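Local coordinates for protein chitinase (Paenibacillus sp. FPU-7, PDB 5GZT) that probably catalyses the random endo-hydrolysis of beta-1,4 linkages between N-acetylglucosamine units in chitin and chitodextrins, at residues G681-V694 against V705-V717. Sequence-based numbering, arbitrary orientation.
With FMT (formic acid), chain J.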
ATOM      1  N   GLY B 681     -19.707  -1.589  -4.601  1.00 17.48           N
ATOM      2  CA  GLY B 681     -20.796  -1.041  -3.790  1.00 15.42           C
ATOM      3  C   GLY B 681     -21.284  -2.075  -2.806  1.00 16.45           C
ATOM      4  O   GLY B 681     -21.130  -3.284  -3.050  1.00 16.30           O
ATOM      5  N   THR B 682     -21.922  -1.617  -1.729  1.00 15.72           N
ATOM      6  CA  THR B 682     -22.367  -2.455  -0.647  1.00 14.67           C
ATOM      7  C   THR B 682     -23.778  -2.124  -0.317  1.00 14.90           C
ATOM      8  O   THR B 682     -24.036  -1.032   0.161  1.00 16.49           O
ATOM      9  CB  THR B 682     -21.441  -2.252   0.579  1.00 14.49           C
ATOM     10  OG1 THR B 682     -20.034  -2.274   0.147  1.00 14.35           O
ATOM     11  CG2 THR B 682     -21.699  -3.274   1.594  1.00 15.77           C
ATOM     12  N   LEU B 683     -24.715  -3.082  -0.467  1.00 13.07           N
ATOM     13  CA  LEU B 683     -26.086  -2.843  -0.113  1.00 12.33           C
ATOM     14  C   LEU B 683     -26.211  -2.492   1.393  1.00 14.20           C
ATOM     15  O   LEU B 683     -25.508  -3.025   2.244  1.00 14.39           O
ATOM     16  CB  LEU B 683     -27.001  -4.047  -0.375  1.00 11.62           C
ATOM     17  CG  LEU B 683     -27.047  -4.646  -1.795  1.00 12.92           C
ATOM     18  CD1 LEU B 683     -27.867  -5.905  -1.780  1.00 14.72           C
ATOM     19  CD2 LEU B 683     -27.630  -3.579  -2.710  1.00 13.13           C
ATOM     20  N   LYS B 684     -27.155  -1.589   1.669  1.00 14.51           N
ATOM     21  CA  LYS B 684     -27.748  -1.481   3.001  1.00 15.26           C
ATOM     22  C   LYS B 684     -28.157  -2.890   3.451  1.00 14.72           C
ATOM     23  O   LYS B 684     -28.644  -3.731   2.636  1.00 14.21           O
ATOM     24  CB  LYS B 684     -28.970  -0.594   2.970  1.00 16.08           C
ATOM     25  CG  LYS B 684     -28.657   0.878   2.624  1.00 17.18           C
ATOM     26  CD  LYS B 684     -29.934   1.734   2.542  1.00 16.45           C
ATOM     27  CE  LYS B 684     -30.661   1.522   1.256  1.00 17.25           C
ATOM     28  NZ  LYS B 684     -32.060   2.055   1.162  1.00 18.01           N
ATOM     29  N   PRO B 685     -28.052  -3.147   4.729  1.00 14.07           N
ATOM     30  CA  PRO B 685     -28.452  -4.463   5.190  1.00 14.03           C
ATOM     31  C   PRO B 685     -29.883  -4.832   4.791  1.00 15.40           C
ATOM     32  O   PRO B 685     -30.162  -6.028   4.560  1.00 15.79           O
ATOM     33  CB  PRO B 685     -28.262  -4.374   6.724  1.00 15.66           C
ATOM     34  CG  PRO B 685     -27.211  -3.322   6.875  1.00 14.96           C
ATOM     35  CD  PRO B 685     -27.336  -2.359   5.755  1.00 14.49           C
ATOM     36  N   VAL B 686     -30.769  -3.818   4.748  1.00 15.45           N
ATOM     37  CA  VAL B 686     -32.134  -3.915   4.294  1.00 15.83           C
ATOM     38  C   VAL B 686     -32.361  -2.838   3.197  1.00 17.60           C
ATOM     39  O   VAL B 686     -32.398  -1.628   3.521  1.00 17.24           O
ATOM     40  CB  VAL B 686     -33.186  -3.783   5.422  1.00 15.52           C
ATOM     41  CG1 VAL B 686     -34.600  -3.788   4.870  1.00 16.90           C
ATOM     42  CG2 VAL B 686     -33.072  -4.964   6.413  1.00 15.70           C
ATOM     43  N   ILE B 687     -32.591  -3.287   1.942  1.00 14.74           N
ATOM     44  CA  ILE B 687     -32.995  -2.420   0.859  1.00 16.18           C
ATOM     45  C   ILE B 687     -34.460  -2.231   0.820  1.00 14.87           C
ATOM     46  O   ILE B 687     -35.201  -3.013   1.413  1.00 17.41           O
ATOM     47  CB  ILE B 687     -32.477  -2.897  -0.500  1.00 16.14           C
ATOM     48  CG1 ILE B 687     -33.062  -4.249  -0.929  1.00 19.85           C
ATOM     49  CG2 ILE B 687     -30.975  -3.052  -0.429  1.00 16.59           C
ATOM     50  CD1 ILE B 687     -32.755  -4.580  -2.403  1.00 20.80           C
ATOM     51  N   SER B 688     -34.878  -1.197   0.130  1.00 15.68           N
ATOM     52  CA  SER B 688     -36.302  -0.860  -0.090  1.00 18.28           C
ATOM     53  C   SER B 688     -36.644  -0.998  -1.577  1.00 17.90           C
ATOM     54  O   SER B 688     -35.723  -1.046  -2.441  1.00 15.03           O
ATOM     55  CB  SER B 688     -36.579   0.562   0.377  1.00 20.71           C
ATOM     56  OG  SER B 688     -36.423   0.621   1.807  1.00 22.85           O
ATOM     57  N   ALA B 689     -37.928  -1.028  -1.876  1.00 17.82           N
ATOM     58  CA  ALA B 689     -38.395  -1.289  -3.278  1.00 18.98           C
ATOM     59  C   ALA B 689     -37.822  -0.289  -4.291  1.00 20.74           C
ATOM     60  O   ALA B 689     -37.530  -0.635  -5.442  1.00 18.77           O
ATOM     61  CB  ALA B 689     -39.938  -1.230  -3.312  1.00 19.71           C
ATOM     62  N   SER B 690     -37.628   0.953  -3.845  1.00 18.78           N
ATOM     63  CA  SER B 690     -37.240   2.055  -4.737  1.00 20.40           C
ATOM     64  C   SER B 690     -35.724   1.985  -5.008  1.00 19.59           C
ATOM     65  O   SER B 690     -35.195   2.674  -5.904  1.00 18.65           O
ATOM     66  CB  SER B 690     -37.790   3.423  -4.177  1.00 24.03           C
ATOM     67  OG  SER B 690     -37.116   3.737  -2.953  1.00 25.74           O
ATOM     68  N   ASP B 691     -34.997   1.081  -4.293  1.00 15.72           N
ATOM     69  CA  ASP B 691     -33.589   0.941  -4.508  1.00 16.11           C
ATOM     70  C   ASP B 691     -33.181   0.039  -5.704  1.00 15.04           C
ATOM     71  O   ASP B 691     -31.998  -0.014  -6.069  1.00 16.88           O
ATOM     72  CB  ASP B 691     -32.959   0.336  -3.258  1.00 17.76           C
ATOM     73  CG  ASP B 691     -33.069   1.273  -2.018  1.00 18.32           C
ATOM     74  OD1 ASP B 691     -33.176   2.496  -2.252  1.00 17.02           O
ATOM     75  OD2 ASP B 691     -33.004   0.685  -0.894  1.00 17.39           O
ATOM     76  N   VAL B 692     -34.142  -0.656  -6.285  1.00 15.65           N
ATOM     77  CA  VAL B 692     -33.894  -1.546  -7.398  1.00 16.93           C
ATOM     78  C   VAL B 692     -35.021  -1.380  -8.434  1.00 17.61           C
ATOM     79  O   VAL B 692     -36.227  -1.421  -8.039  1.00 18.26           O
ATOM     80  CB  VAL B 692     -33.893  -3.020  -6.921  1.00 16.61           C
ATOM     81  CG1 VAL B 692     -33.672  -3.978  -8.091  1.00 17.94           C
ATOM     82  CG2 VAL B 692     -32.750  -3.274  -5.933  1.00 18.30           C
ATOM     83  N   THR B 693     -34.675  -1.343  -9.731  1.00 15.65           N
ATOM     84  CA  THR B 693     -35.735  -1.400 -10.746  1.00 18.93           C
ATOM     85  C   THR B 693     -35.575  -2.647 -11.583  1.00 18.01           C
ATOM     86  O   THR B 693     -34.447  -3.000 -11.995  1.00 23.01           O
ATOM     87  CB  THR B 693     -35.728  -0.182 -11.695  1.00 22.31           C
ATOM     88  OG1 THR B 693     -34.600  -0.297 -12.531  1.00 27.28           O
ATOM     89  CG2 THR B 693     -35.613   1.125 -10.953  1.00 20.33           C
ATOM     90  N   VAL B 694     -36.667  -3.340 -11.839  1.00 17.39           N
ATOM     91  CA  VAL B 694     -36.643  -4.577 -12.596  1.00 17.12           C
ATOM     92  C   VAL B 694     -37.566  -4.371 -13.816  1.00 18.75           C
ATOM     93  O   VAL B 694     -38.701  -4.005 -13.638  1.00 15.87           O
ATOM     94  CB  VAL B 694     -37.180  -5.751 -11.757  1.00 20.07           C
ATOM     95  CG1 VAL B 694     -37.113  -7.079 -12.581  1.00 19.47           C
ATOM     96  CG2 VAL B 694     -36.414  -5.808 -10.381  1.00 19.64           C
ATOM     97  N   VAL B 705     -38.351  -7.057  -4.389  1.00 18.02           N
ATOM     98  CA  VAL B 705     -36.916  -7.100  -4.313  1.00 18.39           C
ATOM     99  C   VAL B 705     -36.542  -7.036  -2.823  1.00 20.79           C
ATOM    100  O   VAL B 705     -37.256  -6.421  -2.065  1.00 20.20           O
ATOM    101  CB  VAL B 705     -36.237  -5.985  -5.072  1.00 20.00           C
ATOM    102  CG1 VAL B 705     -36.705  -6.009  -6.512  1.00 21.89           C
ATOM    103  CG2 VAL B 705     -36.569  -4.645  -4.438  1.00 21.18           C
ATOM    104  N   ALA B 706     -35.452  -7.699  -2.434  1.00 19.81           N
ATOM    105  CA  ALA B 706     -34.987  -7.726  -1.062  1.00 18.48           C
ATOM    106  C   ALA B 706     -33.513  -8.096  -1.131  1.00 18.53           C
ATOM    107  O   ALA B 706     -32.928  -8.404  -2.226  1.00 17.73           O
ATOM    108  CB  ALA B 706     -35.775  -8.748  -0.201  1.00 18.62           C
ATOM    109  N   ASN B 707     -32.891  -8.063   0.028  1.00 15.91           N
ATOM    110  CA  ASN B 707     -31.516  -8.560   0.164  1.00 16.07           C
ATOM    111  C   ASN B 707     -31.624 -10.067   0.175  1.00 15.71           C
ATOM    112  O   ASN B 707     -32.383 -10.611   0.954  1.00 15.66           O
ATOM    113  CB  ASN B 707     -30.877  -8.149   1.537  1.00 16.72           C
ATOM    114  CG  ASN B 707     -30.677  -6.652   1.648  1.00 16.29           C
ATOM    115  OD1 ASN B 707     -29.578  -6.095   1.532  1.00 21.02           O
ATOM    116  ND2 ASN B 707     -31.709  -6.017   1.834  1.00 13.75           N
ATOM    117  N   ALA B 708     -30.773 -10.733  -0.581  1.00 15.43           N
ATOM    118  CA  ALA B 708     -30.799 -12.218  -0.624  1.00 15.70           C
ATOM    119  C   ALA B 708     -30.320 -12.864   0.674  1.00 17.86           C
ATOM    120  O   ALA B 708     -29.258 -12.562   1.115  1.00 14.09           O
ATOM    121  CB  ALA B 708     -29.882 -12.668  -1.741  1.00 14.35           C
ATOM    122  N   ALA B 709     -31.092 -13.753   1.253  1.00 18.03           N
ATOM    123  CA  ALA B 709     -30.648 -14.571   2.374  1.00 17.72           C
ATOM    124  C   ALA B 709     -29.393 -15.341   2.039  1.00 18.19           C
ATOM    125  O   ALA B 709     -29.198 -15.780   0.905  1.00 18.16           O
ATOM    126  CB  ALA B 709     -31.813 -15.565   2.766  1.00 18.42           C
ATOM    127  N   ASP B 710     -28.533 -15.556   3.025  1.00 17.92           N
ATOM    128  CA  ASP B 710     -27.295 -16.305   2.868  1.00 16.90           C
ATOM    129  C   ASP B 710     -26.293 -15.718   1.898  1.00 16.94           C
ATOM    130  O   ASP B 710     -25.417 -16.425   1.419  1.00 16.95           O
ATOM    131  CB  ASP B 710     -27.548 -17.773   2.533  1.00 21.27           C
ATOM    132  CG  ASP B 710     -28.224 -18.479   3.678  1.00 30.18           C
ATOM    133  OD1 ASP B 710     -27.958 -18.166   4.862  1.00 29.92           O
ATOM    134  OD2 ASP B 710     -29.040 -19.340   3.425  1.00 37.22           O
ATOM    135  N   HIS B 711     -26.432 -14.445   1.595  1.00 16.48           N
ATOM    136  CA  HIS B 711     -25.423 -13.698   0.878  1.00 15.08           C
ATOM    137  C   HIS B 711     -25.120 -12.411   1.656  1.00 13.75           C
ATOM    138  O   HIS B 711     -26.016 -11.773   2.218  1.00 12.74           O
ATOM    139  CB  HIS B 711     -25.939 -13.334  -0.503  1.00 15.76           C
ATOM    140  CG  HIS B 711     -25.984 -14.485  -1.424  1.00 16.13           C
ATOM    141  ND1 HIS B 711     -27.074 -15.315  -1.556  1.00 19.64           N
ATOM    142  CD2 HIS B 711     -25.033 -14.987  -2.211  1.00 15.01           C
ATOM    143  CE1 HIS B 711     -26.793 -16.300  -2.380  1.00 16.93           C
ATOM    144  NE2 HIS B 711     -25.577 -16.075  -2.849  1.00 19.87           N
ATOM    145  N   ARG B 712     -23.878 -11.979   1.561  1.00 13.12           N
ATOM    146  CA  ARG B 712     -23.472 -10.787   2.257  1.00 14.72           C
ATOM    147  C   ARG B 712     -23.910  -9.515   1.558  1.00 13.66           C
ATOM    148  O   ARG B 712     -24.073  -8.461   2.225  1.00 13.07           O
ATOM    149  CB  ARG B 712     -21.945 -10.739   2.428  1.00 13.95           C
ATOM    150  CG  ARG B 712     -21.108 -10.695   1.155  1.00 14.81           C
ATOM    151  CD  ARG B 712     -19.681 -11.136   1.446  1.00 14.57           C
ATOM    152  NE  ARG B 712     -18.773 -10.959   0.348  1.00 14.71           N
ATOM    153  CZ  ARG B 712     -18.778 -11.768  -0.764  1.00 16.56           C
ATOM    154  NH1 ARG B 712     -19.626 -12.742  -0.876  1.00 16.95           N
ATOM    155  NH2 ARG B 712     -17.927 -11.613  -1.770  1.00 17.03           N
ATOM    156  N   ASN B 713     -24.061  -9.563   0.238  1.00 12.27           N
ATOM    157  CA  ASN B 713     -24.245  -8.291  -0.529  1.00 11.79           C
ATOM    158  C   ASN B 713     -24.887  -8.543  -1.891  1.00 13.04           C
ATOM    159  O   ASN B 713     -24.269  -8.287  -2.917  1.00 13.35           O
ATOM    160  CB  ASN B 713     -22.865  -7.709  -0.654  1.00 11.62           C
ATOM    161  CG  ASN B 713     -22.826  -6.358  -1.286  1.00 12.28           C
ATOM    162  OD1 ASN B 713     -23.794  -5.672  -1.306  1.00 13.44           O
ATOM    163  ND2 ASN B 713     -21.653  -5.980  -1.868  1.00 14.12           N
ATOM    164  N   ALA B 714     -26.089  -9.113  -1.900  1.00 14.24           N
ATOM    165  CA  ALA B 714     -26.749  -9.520  -3.144  1.00 14.49           C
ATOM    166  C   ALA B 714     -28.207  -9.157  -3.106  1.00 14.19           C
ATOM    167  O   ALA B 714     -28.840  -9.281  -2.101  1.00 14.87           O
ATOM    168  CB  ALA B 714     -26.604 -11.050  -3.366  1.00 16.08           C
ATOM    169  N   VAL B 715     -28.740  -8.738  -4.230  1.00 14.84           N
ATOM    170  CA  VAL B 715     -30.121  -8.510  -4.413  1.00 15.62           C
ATOM    171  C   VAL B 715     -30.813  -9.783  -4.795  1.00 15.56           C
ATOM    172  O   VAL B 715     -30.316 -10.507  -5.631  1.00 17.65           O
ATOM    173  CB  VAL B 715     -30.323  -7.517  -5.605  1.00 17.47           C
ATOM    174  CG1 VAL B 715     -31.805  -7.378  -5.961  1.00 17.40           C
ATOM    175  CG2 VAL B 715     -29.784  -6.165  -5.210  1.00 18.75           C
ATOM    176  N   ALA B 716     -31.977 -10.015  -4.200  1.00 16.01           N
ATOM    177  CA  ALA B 716     -32.933 -11.027  -4.590  1.00 15.36           C
ATOM    178  C   ALA B 716     -34.106 -10.369  -5.241  1.00 15.69           C
ATOM    179  O   ALA B 716     -34.634  -9.360  -4.727  1.00 15.24           O
ATOM    180  CB  ALA B 716     -33.449 -11.786  -3.391  1.00 17.04           C
ATOM    181  N   VAL B 717     -34.505 -10.916  -6.394  1.00 15.87           N
ATOM    182  CA  VAL B 717     -35.727 -10.524  -7.044  1.00 15.25           C
ATOM    183  C   VAL B 717     -36.614 -11.693  -6.946  1.00 15.28           C
ATOM    184  O   VAL B 717     -36.367 -12.682  -7.635  1.00 16.94           O
ATOM    185  CB  VAL B 717     -35.538 -10.084  -8.524  1.00 16.25           C
ATOM    186  CG1 VAL B 717     -36.878  -9.674  -9.121  1.00 16.71           C
ATOM    187  CG2 VAL B 717     -34.537  -8.959  -8.672  1.00 17.56           C
TER
HETATM  188  C   FMT J4008     -39.505  -1.484 -10.710  1.00 44.97           C
HETATM  189  O1  FMT J4008     -38.991  -2.475 -10.118  1.00 33.18           O
HETATM  190  O2  FMT J4008     -39.317  -0.168 -10.363  1.00 37.89           O
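The side-chain amide of N713 grips the backbone of 681-694 at two points: ND2 donates to G681 O over 3.0 Å, within the carbonyl plane and on a lone pair, while OD1 accepts L683 N at 2.9 Å in a nearly straight bond (172°). With CG anti to the backbone N (chi1 -175°), the amide extends across to the two peptide groups flanking T682, whose hydroxyl bonds E745. Without the amide, as with an alanine here, G681 O and L683 N would probably lose these mates, and with them one tie between 681-683 and the 705-717 segment. The side chain of N707 lies against the 684-687 backbone. Farther along, S688 N and K684 NZ reach D691 OD2 from opposite faces of the carboxylate, the lysine as a salt bridge, tying the connection back on itself. This connection links the two sheets of the immunoglobulin-like domain, leading from strand 668-678 to strand 692-695, and aliphatic side chains pack between them. L683 CD1 meets V715 CG2 at 3.9 Å, the side chains crossing at about a right angle, and I687 points CD1 at the A706 backbone. V692 CG1 touches V705 CG1; V694 CG2 fits against both V705 CG1 and V717 CG2, 4.0 Å from the latter.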